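Local coordinates for protein Nsp15 (Middle East respiratory syndrome-related coronavirus, PDB 5YVD) that probably cleaves RNA at uridylates as the hexameric EndoU-family endoribonuclease of the coronavirus replicase, at residues N274-E279 with F285-S290; K208-F213 with V232-F237; M301-Q306 with Q336-R341; L72-A77 with D320-E325. One frame throughout, in Å; residues are numbered along the deposited sequence.

Interaction 1 of 4, residues N274-E279 with F285-S290; sequences NYFITE and FKAVCS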
loop_
_atom_site.group_PDB
_atom_site.type_symbol
_atom_site.label_atom_id
_atom_site.label_comp_id
_atom_site.label_asym_id
_atom_site.label_seq_id
_atom_site.Cartn_x
_atom_site.Cartn_y
_atom_site.Cartn_z
ATOM N N ASN A 274 -4.826 -9.716 29.559
ATOM C CA ASN A 274 -4.974 -8.389 30.129
ATOM C C ASN A 274 -6.034 -7.623 29.395
ATOM O O ASN A 274 -5.967 -7.491 28.198
ATOM C CB ASN A 274 -3.660 -7.615 30.012
ATOM C CG ASN A 274 -2.580 -8.108 30.968
ATOM O OD1 ASN A 274 -2.856 -8.774 31.960
ATOM N ND2 ASN A 274 -1.331 -7.758 30.667
ATOM N N TYR A 275 -6.995 -7.083 30.126
ATOM C CA TYR A 275 -8.113 -6.372 29.518
ATOM C C TYR A 275 -8.199 -4.941 30.031
ATOM O O TYR A 275 -7.800 -4.640 31.149
ATOM C CB TYR A 275 -9.448 -7.103 29.764
ATOM C CG TYR A 275 -9.494 -8.502 29.177
ATOM C CD1 TYR A 275 -9.357 -9.611 29.989
ATOM C CD2 TYR A 275 -9.669 -8.721 27.805
ATOM C CE1 TYR A 275 -9.393 -10.901 29.476
ATOM C CE2 TYR A 275 -9.705 -10.017 27.282
ATOM C CZ TYR A 275 -9.556 -11.100 28.140
ATOM O OH TYR A 275 -9.559 -12.390 27.683
ATOM N N PHE A 276 -8.731 -4.080 29.168
ATOM C CA PHE A 276 -9.049 -2.697 29.466
ATOM C C PHE A 276 -10.569 -2.680 29.623
ATOM O O PHE A 276 -11.286 -2.682 28.629
ATOM C CB PHE A 276 -8.606 -1.868 28.272
ATOM C CG PHE A 276 -8.752 -0.394 28.442
ATOM C CD1 PHE A 276 -7.624 0.407 28.591
ATOM C CD2 PHE A 276 -9.993 0.213 28.361
ATOM C CE1 PHE A 276 -7.737 1.784 28.706
ATOM C CE2 PHE A 276 -10.104 1.597 28.476
ATOM C CZ PHE A 276 -8.974 2.380 28.656
ATOM N N ILE A 277 -11.058 -2.706 30.861
ATOM C CA ILE A 277 -12.472 -2.936 31.100
ATOM C C ILE A 277 -13.189 -1.729 31.658
ATOM O O ILE A 277 -12.673 -0.994 32.506
ATOM C CB ILE A 277 -12.735 -4.117 32.056
ATOM C CG1 ILE A 277 -11.716 -5.223 31.831
ATOM C CG2 ILE A 277 -14.160 -4.653 31.863
ATOM C CD1 ILE A 277 -12.090 -6.522 32.514
ATOM N N THR A 278 -14.415 -1.572 31.187
ATOM C CA THR A 278 -15.276 -0.489 31.606
ATOM C C THR A 278 -16.659 -1.055 31.889
ATOM O O THR A 278 -17.124 -1.936 31.180
ATOM C CB THR A 278 -15.346 0.580 30.497
ATOM O OG1 THR A 278 -14.030 0.818 29.983
ATOM C CG2 THR A 278 -15.935 1.886 31.014
ATOM N N GLU A 279 -17.297 -0.577 32.953
ATOM C CA GLU A 279 -18.675 -0.966 33.286
ATOM C C GLU A 279 -19.559 0.215 32.923
ATOM O O GLU A 279 -19.260 1.355 33.293
ATOM C CB GLU A 279 -18.797 -1.302 34.764
ATOM C CG GLU A 279 -19.993 -2.167 35.130
ATOM C CD GLU A 279 -21.280 -1.401 35.425
ATOM O OE1 GLU A 279 -21.325 -0.146 35.349
ATOM O OE2 GLU A 279 -22.281 -2.077 35.738
ATOM N N PHE A 285 -13.694 1.681 35.633
ATOM C CA PHE A 285 -12.796 1.214 34.609
ATOM C C PHE A 285 -11.421 0.846 35.145
ATOM O O PHE A 285 -10.966 1.376 36.160
ATOM C CB PHE A 285 -12.668 2.276 33.528
ATOM C CG PHE A 285 -11.385 3.027 33.568
ATOM C CD1 PHE A 285 -10.336 2.657 32.766
ATOM C CD2 PHE A 285 -11.229 4.115 34.415
ATOM C CE1 PHE A 285 -9.144 3.358 32.799
ATOM C CE2 PHE A 285 -10.035 4.832 34.456
ATOM C CZ PHE A 285 -8.994 4.449 33.642
ATOM N N LYS A 286 -10.762 -0.068 34.441
ATOM C CA LYS A 286 -9.384 -0.416 34.734
ATOM C C LYS A 286 -8.644 -0.720 33.455
ATOM O O LYS A 286 -9.017 -1.633 32.732
ATOM C CB LYS A 286 -9.334 -1.598 35.661
ATOM C CG LYS A 286 -7.939 -1.946 36.109
ATOM C CD LYS A 286 -7.938 -2.461 37.547
ATOM C CE LYS A 286 -8.528 -3.873 37.626
ATOM N NZ LYS A 286 -8.954 -4.307 38.995
ATOM N N ALA A 287 -7.573 0.034 33.196
ATOM C CA ALA A 287 -6.775 -0.107 31.972
ATOM C C ALA A 287 -6.104 -1.454 31.861
ATOM O O ALA A 287 -5.907 -1.937 30.756
ATOM C CB ALA A 287 -5.725 0.989 31.887
ATOM N N VAL A 288 -5.746 -2.056 33.001
ATOM C CA VAL A 288 -5.054 -3.356 33.001
ATOM C C VAL A 288 -5.617 -4.280 34.058
ATOM O O VAL A 288 -5.151 -4.276 35.196
ATOM C CB VAL A 288 -3.531 -3.242 33.254
ATOM C CG1 VAL A 288 -2.833 -4.561 32.900
ATOM C CG2 VAL A 288 -2.930 -2.089 32.477
ATOM N N CYS A 289 -6.594 -5.092 33.658
ATOM C CA CYS A 289 -7.208 -6.053 34.546
ATOM C C CYS A 289 -6.731 -7.403 34.092
ATOM O O CYS A 289 -7.170 -7.904 33.056
ATOM C CB CYS A 289 -8.738 -5.977 34.465
ATOM S SG CYS A 289 -9.579 -7.115 35.614
ATOM N N SER A 290 -5.815 -7.986 34.855
ATOM C CA SER A 290 -5.230 -9.268 34.513
ATOM C C SER A 290 -6.187 -10.416 34.869
ATOM O O SER A 290 -6.779 -10.451 35.951
ATOM C CB SER A 290 -3.883 -9.414 35.220
ATOM O OG SER A 290 -3.884 -8.753 36.480
#

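Interaction 2 of 4, residues K208-F213 with V232-F237; sequences KDFLSF and VVYGDF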
loop_
_atom_site.group_PDB
_atom_site.type_symbol
_atom_site.label_atom_id
_atom_site.label_comp_id
_atom_site.label_asym_id
_atom_site.label_seq_id
_atom_site.Cartn_x
_atom_site.Cartn_y
_atom_site.Cartn_z
ATOM N N LYS A 208 -21.049 -24.138 38.266
ATOM C CA LYS A 208 -22.472 -23.964 37.927
ATOM C C LYS A 208 -23.196 -23.087 38.933
ATOM O O LYS A 208 -23.974 -22.188 38.553
ATOM C CB LYS A 208 -23.195 -25.310 37.837
ATOM C CG LYS A 208 -22.774 -26.180 36.655
ATOM C CD LYS A 208 -23.592 -27.473 36.618
ATOM C CE LYS A 208 -22.842 -28.616 35.957
ATOM N NZ LYS A 208 -23.378 -28.835 34.589
ATOM N N ASP A 209 -22.959 -23.364 40.212
ATOM C CA ASP A 209 -23.598 -22.587 41.242
ATOM C C ASP A 209 -23.133 -21.135 41.071
ATOM O O ASP A 209 -23.931 -20.194 41.146
ATOM C CB ASP A 209 -23.250 -23.130 42.640
ATOM C CG ASP A 209 -23.969 -24.448 42.974
ATOM O OD1 ASP A 209 -24.882 -24.886 42.232
ATOM O OD2 ASP A 209 -23.624 -25.036 44.016
ATOM N N PHE A 210 -21.846 -20.964 40.787
ATOM C CA PHE A 210 -21.294 -19.650 40.685
ATOM C C PHE A 210 -22.063 -18.819 39.672
ATOM O O PHE A 210 -22.388 -17.648 39.925
ATOM C CB PHE A 210 -19.812 -19.675 40.326
ATOM C CG PHE A 210 -19.200 -18.300 40.270
ATOM C CD1 PHE A 210 -18.792 -17.659 41.420
ATOM C CD2 PHE A 210 -19.070 -17.628 39.068
ATOM C CE1 PHE A 210 -18.231 -16.379 41.373
ATOM C CE2 PHE A 210 -18.518 -16.366 39.008
ATOM C CZ PHE A 210 -18.092 -15.736 40.166
ATOM N N LEU A 211 -22.365 -19.419 38.533
ATOM C CA LEU A 211 -22.986 -18.673 37.449
ATOM C C LEU A 211 -24.428 -18.325 37.706
ATOM O O LEU A 211 -24.911 -17.373 37.103
ATOM C CB LEU A 211 -22.895 -19.430 36.130
ATOM C CG LEU A 211 -21.460 -19.647 35.696
ATOM C CD1 LEU A 211 -21.449 -20.535 34.462
ATOM C CD2 LEU A 211 -20.814 -18.297 35.454
ATOM N N SER A 212 -25.094 -19.086 38.585
ATOM C CA SER A 212 -26.523 -18.890 38.882
ATOM C C SER A 212 -26.825 -18.302 40.246
ATOM O O SER A 212 -27.826 -17.657 40.388
ATOM C CB SER A 212 -27.292 -20.206 38.758
ATOM O OG SER A 212 -26.946 -21.098 39.816
ATOM N N PHE A 213 -25.990 -18.520 41.254
ATOM C CA PHE A 213 -26.318 -18.089 42.645
ATOM C C PHE A 213 -26.147 -16.597 42.927
ATOM O O PHE A 213 -25.218 -15.962 42.449
ATOM C CB PHE A 213 -25.431 -18.822 43.667
ATOM C CG PHE A 213 -25.812 -20.255 43.891
ATOM C CD1 PHE A 213 -25.590 -20.853 45.122
ATOM C CD2 PHE A 213 -26.407 -21.019 42.881
ATOM C CE1 PHE A 213 -25.945 -22.181 45.334
ATOM C CE2 PHE A 213 -26.751 -22.347 43.093
ATOM C CZ PHE A 213 -26.519 -22.926 44.317
ATOM N N VAL A 232 -12.450 -10.097 44.493
ATOM C CA VAL A 232 -11.541 -10.809 43.615
ATOM C C VAL A 232 -12.275 -11.433 42.423
ATOM O O VAL A 232 -11.886 -11.257 41.270
ATOM C CB VAL A 232 -10.740 -11.882 44.403
ATOM C CG1 VAL A 232 -9.852 -12.671 43.470
ATOM C CG2 VAL A 232 -9.877 -11.245 45.478
ATOM N N VAL A 233 -13.344 -12.160 42.693
ATOM C CA VAL A 233 -14.010 -12.923 41.645
ATOM C C VAL A 233 -15.225 -12.190 41.059
ATOM O O VAL A 233 -15.293 -11.942 39.851
ATOM C CB VAL A 233 -14.423 -14.296 42.168
ATOM C CG1 VAL A 233 -14.839 -15.196 41.015
ATOM C CG2 VAL A 233 -13.254 -14.921 42.930
ATOM N N TYR A 234 -16.171 -11.815 41.906
ATOM C CA TYR A 234 -17.374 -11.128 41.425
ATOM C C TYR A 234 -17.049 -9.806 40.791
ATOM O O TYR A 234 -17.673 -9.425 39.803
ATOM C CB TYR A 234 -18.347 -10.929 42.547
ATOM C CG TYR A 234 -18.983 -12.213 42.943
ATOM C CD1 TYR A 234 -20.047 -12.726 42.203
ATOM C CD2 TYR A 234 -18.519 -12.939 44.032
ATOM C CE1 TYR A 234 -20.655 -13.917 42.545
ATOM C CE2 TYR A 234 -19.117 -14.125 44.382
ATOM C CZ TYR A 234 -20.183 -14.608 43.633
ATOM O OH TYR A 234 -20.785 -15.792 43.968
ATOM N N GLY A 235 -16.052 -9.126 41.357
ATOM C CA GLY A 235 -15.637 -7.801 40.900
ATOM C C GLY A 235 -16.398 -6.744 41.661
ATOM O O GLY A 235 -17.541 -6.948 42.024
ATOM N N ASP A 236 -15.734 -5.621 41.913
ATOM C CA ASP A 236 -16.321 -4.431 42.524
ATOM C C ASP A 236 -16.352 -3.292 41.484
ATOM O O ASP A 236 -15.299 -2.858 40.979
ATOM C CB ASP A 236 -15.474 -4.046 43.714
ATOM C CG ASP A 236 -15.977 -2.844 44.431
ATOM O OD1 ASP A 236 -16.988 -2.220 44.027
ATOM O OD2 ASP A 236 -15.316 -2.523 45.431
ATOM N N PHE A 237 -17.568 -2.836 41.176
ATOM C CA PHE A 237 -17.837 -1.798 40.184
ATOM C C PHE A 237 -18.418 -0.541 40.834
ATOM O O PHE A 237 -18.997 0.298 40.136
ATOM C CB PHE A 237 -18.801 -2.357 39.128
ATOM C CG PHE A 237 -18.416 -3.728 38.657
ATOM C CD1 PHE A 237 -17.541 -3.884 37.581
ATOM C CD2 PHE A 237 -18.861 -4.857 39.329
ATOM C CE1 PHE A 237 -17.135 -5.143 37.172
ATOM C CE2 PHE A 237 -18.464 -6.116 38.925
ATOM C CZ PHE A 237 -17.599 -6.264 37.847
HETATM O O HOH W 1 -22.539 -16.994 42.445
#

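Interaction 3 of 4, residues M301-Q306 with Q336-R341; sequences MILKSQ and QTFYPR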
loop_
_atom_site.group_PDB
_atom_site.type_symbol
_atom_site.label_atom_id
_atom_site.label_comp_id
_atom_site.label_asym_id
_atom_site.label_seq_id
_atom_site.Cartn_x
_atom_site.Cartn_y
_atom_site.Cartn_z
ATOM N N MET A 301 -8.968 -23.825 45.759
ATOM C CA MET A 301 -7.986 -24.662 46.416
ATOM C C MET A 301 -6.736 -23.847 46.752
ATOM O O MET A 301 -6.227 -23.912 47.864
ATOM C CB MET A 301 -7.666 -25.836 45.499
ATOM C CG MET A 301 -6.930 -26.995 46.108
ATOM S SD MET A 301 -7.086 -28.394 44.962
ATOM C CE MET A 301 -6.001 -27.928 43.600
ATOM N N ILE A 302 -6.267 -23.055 45.801
ATOM C CA ILE A 302 -5.050 -22.289 45.987
ATOM C C ILE A 302 -5.172 -21.300 47.135
ATOM O O ILE A 302 -4.249 -21.146 47.943
ATOM C CB ILE A 302 -4.719 -21.495 44.716
ATOM C CG1 ILE A 302 -4.191 -22.452 43.663
ATOM C CG2 ILE A 302 -3.716 -20.359 44.994
ATOM C CD1 ILE A 302 -4.094 -21.833 42.294
ATOM N N LEU A 303 -6.297 -20.598 47.184
ATOM C CA LEU A 303 -6.508 -19.618 48.232
ATOM C C LEU A 303 -6.548 -20.233 49.618
ATOM O O LEU A 303 -6.051 -19.639 50.574
ATOM C CB LEU A 303 -7.820 -18.898 47.997
ATOM C CG LEU A 303 -7.803 -17.892 46.878
ATOM C CD1 LEU A 303 -9.154 -17.221 46.871
ATOM C CD2 LEU A 303 -6.674 -16.889 47.046
ATOM N N LYS A 304 -7.171 -21.403 49.724
ATOM C CA LYS A 304 -7.328 -22.069 50.996
ATOM C C LYS A 304 -6.036 -22.724 51.440
ATOM O O LYS A 304 -5.967 -23.248 52.540
ATOM C CB LYS A 304 -8.459 -23.092 50.912
ATOM C CG LYS A 304 -9.835 -22.445 50.840
ATOM C CD LYS A 304 -10.935 -23.480 51.027
ATOM C CE LYS A 304 -12.291 -22.836 51.292
ATOM N NZ LYS A 304 -13.380 -23.850 51.217
ATOM N N SER A 305 -5.018 -22.690 50.585
ATOM C CA SER A 305 -3.679 -23.196 50.920
ATOM C C SER A 305 -2.795 -22.147 51.560
ATOM O O SER A 305 -1.666 -22.435 51.916
ATOM C CB SER A 305 -2.956 -23.683 49.657
ATOM O OG SER A 305 -3.745 -24.635 48.974
ATOM N N GLN A 306 -3.295 -20.931 51.706
ATOM C CA GLN A 306 -2.418 -19.801 51.967
ATOM C C GLN A 306 -2.593 -19.225 53.365
ATOM O O GLN A 306 -3.676 -19.278 53.947
ATOM C CB GLN A 306 -2.655 -18.705 50.925
ATOM C CG GLN A 306 -1.380 -18.265 50.215
ATOM C CD GLN A 306 -0.849 -19.328 49.278
ATOM O OE1 GLN A 306 -1.623 -20.008 48.601
ATOM N NE2 GLN A 306 0.478 -19.477 49.230
ATOM N N GLN A 336 -7.414 -9.252 51.265
ATOM C CA GLN A 336 -7.874 -7.975 50.733
ATOM C C GLN A 336 -8.051 -8.193 49.245
ATOM O O GLN A 336 -9.149 -8.029 48.734
ATOM C CB GLN A 336 -6.878 -6.831 50.967
ATOM C CG GLN A 336 -6.483 -6.547 52.411
ATOM C CD GLN A 336 -5.236 -5.663 52.483
ATOM O OE1 GLN A 336 -4.274 -5.966 53.201
ATOM N NE2 GLN A 336 -5.234 -4.585 51.705
ATOM N N THR A 337 -6.956 -8.562 48.568
ATOM C CA THR A 337 -6.949 -8.841 47.137
ATOM C C THR A 337 -5.937 -9.951 46.756
ATOM O O THR A 337 -5.052 -10.292 47.539
ATOM C CB THR A 337 -6.696 -7.559 46.295
ATOM O OG1 THR A 337 -6.791 -7.867 44.887
ATOM C CG2 THR A 337 -5.338 -6.974 46.586
ATOM N N PHE A 338 -6.111 -10.500 45.544
ATOM C CA PHE A 338 -5.268 -11.560 44.988
ATOM C C PHE A 338 -5.319 -11.491 43.467
ATOM O O PHE A 338 -6.396 -11.588 42.871
ATOM C CB PHE A 338 -5.793 -12.904 45.431
ATOM C CG PHE A 338 -4.986 -14.068 44.955
ATOM C CD1 PHE A 338 -5.418 -14.844 43.912
ATOM C CD2 PHE A 338 -3.826 -14.424 45.595
ATOM C CE1 PHE A 338 -4.696 -15.948 43.492
ATOM C CE2 PHE A 338 -3.093 -15.523 45.188
ATOM C CZ PHE A 338 -3.530 -16.288 44.132
ATOM N N TYR A 339 -4.158 -11.302 42.842
ATOM C CA TYR A 339 -4.089 -11.102 41.395
ATOM C C TYR A 339 -2.785 -11.617 40.843
ATOM O O TYR A 339 -1.804 -11.685 41.578
ATOM C CB TYR A 339 -4.230 -9.609 41.044
ATOM C CG TYR A 339 -3.181 -8.710 41.653
ATOM C CD1 TYR A 339 -2.127 -8.224 40.893
ATOM C CD2 TYR A 339 -3.233 -8.362 42.998
ATOM C CE1 TYR A 339 -1.156 -7.415 41.445
ATOM C CE2 TYR A 339 -2.275 -7.547 43.562
ATOM C CZ TYR A 339 -1.242 -7.073 42.778
ATOM O OH TYR A 339 -0.286 -6.253 43.346
ATOM N N PRO A 340 -2.758 -11.941 39.537
ATOM C CA PRO A 340 -1.519 -12.309 38.855
ATOM C C PRO A 340 -0.607 -11.107 38.646
ATOM O O PRO A 340 -1.046 -9.981 38.772
ATOM C CB PRO A 340 -2.000 -12.834 37.498
ATOM C CG PRO A 340 -3.476 -13.025 37.630
ATOM C CD PRO A 340 -3.899 -11.978 38.610
ATOM N N ARG A 341 0.656 -11.355 38.330
ATOM C CA ARG A 341 1.561 -10.285 37.938
ATOM C C ARG A 341 2.191 -10.636 36.620
ATOM O O ARG A 341 2.748 -9.761 35.976
ATOM C CB ARG A 341 2.628 -10.042 38.994
ATOM C CG ARG A 341 2.795 -11.170 40.002
ATOM C CD ARG A 341 4.026 -10.974 40.870
ATOM N NE ARG A 341 4.226 -9.571 41.233
ATOM C CZ ARG A 341 5.332 -9.078 41.800
ATOM N NH1 ARG A 341 6.363 -9.873 42.117
ATOM N NH2 ARG A 341 5.397 -7.771 42.069
#

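Interaction 4 of 4, residues L72-A77 with D320-E325; sequences LHNLQA and DLTMIE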
loop_
_atom_site.group_PDB
_atom_site.type_symbol
_atom_site.label_atom_id
_atom_site.label_comp_id
_atom_site.label_asym_id
_atom_site.label_seq_id
_atom_site.Cartn_x
_atom_site.Cartn_y
_atom_site.Cartn_z
ATOM N N LEU A 72 2.612 -24.367 23.925
ATOM C CA LEU A 72 3.789 -24.394 23.090
ATOM C C LEU A 72 4.686 -23.248 23.481
ATOM O O LEU A 72 5.861 -23.450 23.732
ATOM C CB LEU A 72 3.409 -24.318 21.620
ATOM C CG LEU A 72 2.396 -25.376 21.157
ATOM C CD1 LEU A 72 2.291 -25.319 19.637
ATOM C CD2 LEU A 72 2.724 -26.791 21.632
ATOM N N HIS A 73 4.110 -22.057 23.581
ATOM C CA HIS A 73 4.853 -20.858 24.019
ATOM C C HIS A 73 5.516 -21.019 25.389
ATOM O O HIS A 73 6.643 -20.604 25.578
ATOM C CB HIS A 73 3.918 -19.645 24.007
ATOM C CG HIS A 73 4.482 -18.418 24.651
ATOM N ND1 HIS A 73 5.596 -17.766 24.171
ATOM C CD2 HIS A 73 4.056 -17.699 25.715
ATOM C CE1 HIS A 73 5.843 -16.708 24.921
ATOM N NE2 HIS A 73 4.921 -16.643 25.864
ATOM N N ASN A 74 4.828 -21.643 26.331
ATOM C CA ASN A 74 5.375 -21.822 27.661
ATOM C C ASN A 74 6.472 -22.916 27.746
ATOM O O ASN A 74 7.326 -22.856 28.635
ATOM C CB ASN A 74 4.250 -22.106 28.666
ATOM C CG ASN A 74 3.309 -20.919 28.861
ATOM O OD1 ASN A 74 3.500 -19.843 28.281
ATOM N ND2 ASN A 74 2.269 -21.123 29.667
ATOM N N LEU A 75 6.437 -23.912 26.848
ATOM C CA LEU A 75 7.550 -24.855 26.690
ATOM C C LEU A 75 8.667 -24.261 25.831
ATOM O O LEU A 75 9.667 -24.930 25.551
ATOM C CB LEU A 75 7.082 -26.153 26.038
ATOM C CG LEU A 75 5.966 -26.974 26.687
ATOM C CD1 LEU A 75 5.796 -28.260 25.906
ATOM C CD2 LEU A 75 6.257 -27.259 28.156
ATOM N N GLN A 76 8.488 -23.012 25.417
ATOM C CA GLN A 76 9.410 -22.292 24.549
ATOM C C GLN A 76 9.665 -22.987 23.219
ATOM O O GLN A 76 10.817 -23.163 22.799
ATOM C CB GLN A 76 10.731 -22.007 25.248
ATOM C CG GLN A 76 10.616 -21.129 26.478
ATOM C CD GLN A 76 11.741 -21.391 27.463
ATOM O OE1 GLN A 76 12.178 -22.540 27.649
ATOM N NE2 GLN A 76 12.218 -20.335 28.098
ATOM N N ALA A 77 8.585 -23.362 22.551
ATOM C CA ALA A 77 8.689 -23.899 21.197
ATOM C C ALA A 77 8.880 -22.750 20.213
ATOM O O ALA A 77 8.007 -21.908 20.073
ATOM C CB ALA A 77 7.451 -24.692 20.848
ATOM N N ASP A 320 -0.055 -24.416 33.565
ATOM C CA ASP A 320 0.209 -24.326 32.129
ATOM C C ASP A 320 1.711 -24.553 31.822
ATOM O O ASP A 320 2.303 -23.885 30.954
ATOM C CB ASP A 320 -0.270 -22.957 31.567
ATOM C CG ASP A 320 -1.808 -22.863 31.418
ATOM O OD1 ASP A 320 -2.525 -23.817 31.747
ATOM O OD2 ASP A 320 -2.318 -21.825 30.958
ATOM N N LEU A 321 2.309 -25.487 32.555
ATOM C CA LEU A 321 3.682 -25.926 32.326
ATOM C C LEU A 321 4.795 -24.902 32.659
ATOM O O LEU A 321 5.956 -25.207 32.438
ATOM C CB LEU A 321 3.837 -26.486 30.907
ATOM C CG LEU A 321 2.801 -27.555 30.497
ATOM C CD1 LEU A 321 2.925 -27.960 29.033
ATOM C CD2 LEU A 321 2.887 -28.806 31.358
ATOM N N THR A 322 4.434 -23.732 33.207
ATOM C CA THR A 322 5.387 -22.720 33.744
ATOM C C THR A 322 5.108 -22.475 35.226
ATOM O O THR A 322 4.240 -23.126 35.825
ATOM C CB THR A 322 5.220 -21.335 33.080
ATOM O OG1 THR A 322 4.390 -21.451 31.924
ATOM C CG2 THR A 322 6.571 -20.711 32.716
ATOM N N MET A 323 5.836 -21.527 35.810
ATOM C CA MET A 323 5.502 -21.020 37.139
ATOM C C MET A 323 4.728 -19.748 36.945
ATOM O O MET A 323 5.160 -18.914 36.163
ATOM C CB MET A 323 6.762 -20.739 37.979
ATOM C CG MET A 323 6.502 -20.713 39.481
ATOM S SD MET A 323 6.080 -22.350 40.167
ATOM C CE MET A 323 7.686 -22.922 40.737
ATOM N N ILE A 324 3.594 -19.599 37.640
ATOM C CA ILE A 324 2.814 -18.338 37.618
ATOM C C ILE A 324 2.726 -17.683 38.995
ATOM O O ILE A 324 2.408 -18.341 39.989
ATOM C CB ILE A 324 1.370 -18.538 37.089
ATOM C CG1 ILE A 324 1.392 -19.169 35.682
ATOM C CG2 ILE A 324 0.600 -17.205 37.063
ATOM C CD1 ILE A 324 1.898 -18.253 34.583
ATOM N N GLU A 325 2.969 -16.375 39.031
ATOM C CA GLU A 325 3.065 -15.644 40.270
ATOM C C GLU A 325 1.872 -14.757 40.464
ATOM O O GLU A 325 1.386 -14.139 39.519
ATOM C CB GLU A 325 4.320 -14.791 40.287
ATOM C CG GLU A 325 5.589 -15.624 40.240
ATOM C CD GLU A 325 6.843 -14.799 40.422
ATOM O OE1 GLU A 325 6.753 -13.546 40.514
ATOM O OE2 GLU A 325 7.917 -15.430 40.475
#

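Interaction 1 of 4, residues N274-E279 with F285-S290
Tyr275 pairs with Cys289 and Ile277 with Lys286 as antiparallel hydrogen-bonded pairs of the hairpin formed by strands 273-279 and 285-291, and the one-residue slip between the two pairs is a beta bulge, with Ala287 and Val288 opposite Phe276. Each pair closes a ring of two backbone bonds. Cys289 N reaches Tyr275 O at 2.8 Å, in the carbonyl plane, whereas Tyr275 N meets Cys289 O at 3.0 Å from above the plane of the Cys289 carbonyl. At the other pair Lys286 N lies 2.9 Å from Ile277 O and Ile277 N donates to Lys286 O. Beside the bulge, Phe276 sets CG anti to its backbone N (chi1 -175°), which carries the ring alongside Ala287, with CE1 3.8 Å from Ala287 CB; the Phe285 ring approaches it obliquely, planes at 43°. Tyr275, Ile277 and Cys289 lie on one face, where Ile277 CD1 touches Cys289 CB at 3.9 Å and Leu251 of helix 248-255 packs on Tyr275 and Ile277. At the open end Asn274 OD1 lies against Ser290 CB at 3.5 Å, and its amide runs beside Val288. Thr278, on the face it shares with Phe285, hydrogen-bonds Asn157 of the second subunit, whose Val63 and Gln12 pack on Phe285 and Ala287; Lys286 NZ turns to Leu242 O and Gly244 O. Four backbone bonds therefore hold the strands together across the bulge, leaving side chains to meet helix and neighbouring subunit.

Interaction 2 of 4, residues K208-F213 with V232-F237
A chi1 of -178° swings the Phe210 ring off helix 205-212 toward Tyr234, whose CG lies beside its own N (chi1 -72°), and the two side chains slide past each other in opposite directions. Phe210 CE1 sits over one face of the tyrosine ring, displaced toward the rim, and comes within 3.5 Å of Tyr234 CZ. The planes make an angle of 32° and the ring centroids of Phe210 and Tyr234 stand 4.8 Å apart, an oblique aromatic pair. Val233 adds its CG1 branch, which meets Phe210 CZ at 3.4 Å and crosses the phenylalanine at a slant. The contact joins two helices of the endoribonuclease part of the chain near their C-terminal ends: helix 205-212 finishes just before Phe213, and helix 229-234 widens into a pi-type turn at 232-234 before Gly235 leaves it with positive phi. Phe218 of helix 215-221, the helix between them in sequence, meets Phe210 edge-to-face, and Leu296 and Phe299 of helix 296-304 cover Phe210 and Val233 respectively. Polar atoms at the edge of this apolar cluster are tied through one water, which lies in the plane of the Tyr234 ring. It accepts from Tyr234 OH at 2.6 Å and donates to Phe210 O at 2.6 Å and to Phe213 O at 2.9 Å, linking the phenol to the carbonyls at the end of the first helix.

Interaction 3 of 4, residues M301-Q306 with Q336-R341
Helix 296-304 packs by its last turn on strand 334-340, the edge strand within this chain of the C-terminal antiparallel sheet of the endoribonuclease domain, and Phe338 meets Ile302 and Leu303. One methyl of Leu303, CD2, stands almost squarely over the middle of the Phe338 ring: a CH-pi contact 3.9 Å from the centroid and 10° off the normal. A chi1 of -178° turns CG away from the Phe338 N and projects the ring toward the helix, where Ile302 CG2 reaches Phe338 CZ at 4.2 Å and the two side chains cross at about a right angle. Phe326, on the adjacent strand 322-331, stacks with the same ring, while Phe229 touches Leu303 and Val317 touches Ile302. At the end of the helix Ser305 OG hydrogen-bonds Met301 O at 2.8 Å, from above the carbonyl plane. No hydrogen bond spans the two segments, so the contact between them is apolar, probably held by burial of the methyls and ring and by dispersion.

Interaction 4 of 4, residues L72-A77 with D320-E325
Asn74, in the last turn of helix 69-74, reaches across to Asp320 with ND2, which donates to Asp320 O at 3.0 Å in a nearly straight bond (169°). The acceptor lies in the plane of the amide, and Thr271 OG1 is a second hydrogen-bond partner of ND2. Thr322 crosses the asparagine at about a right angle, its OG1 3.3 Å from Asn74 CB; the hydroxyl itself bonds weakly to Asp320 O. Leu75 follows, with CG beside its backbone N (chi1 -58°), and lays CD2 against Leu321 CD1 at 3.5 Å; Met148 touches both leucines. Gln76 then takes positive phi and closes the helix in a Schellman motif, with Ala77 N bonded to Leu72 O. Across the contact the Asp320 carboxylate turns to Thr271 and the backbone N of Thr192. The middle domain thus meets the turn between strands 312-319 and 322-331 of the endoribonuclease domain through one nearly straight hydrogen bond from the Asn74 amide flanked by a leucine pair, a polar link combined with an apolar one.

Interactions 1, 2 and 3 all lie within the endoribonuclease domain, with centres 16 to 20 Å apart; along the chain interaction 2 comes first, then 1, then 3. They touch: Phe237 packs on Glu279, Val232 on strand 334-340, and Ser290 on Pro340. Strand 285-291 leads into helix 296-304, so hairpin, helices and C-terminal sheet form one continuous body. Interaction 4 connects that body to the middle domain; the residues it joins enclose interactions 1 and 2 in sequence, and its segments alternate with those of interaction 3. Those two share a sheet through neighbouring strands 322-331 and 334-340, where Arg341 N probably hydrogen-bonds Glu325 O. Segments of interactions 1 and 4 both touch the second subunit, so both sites lie near a subunit interface of the six-chain assembly.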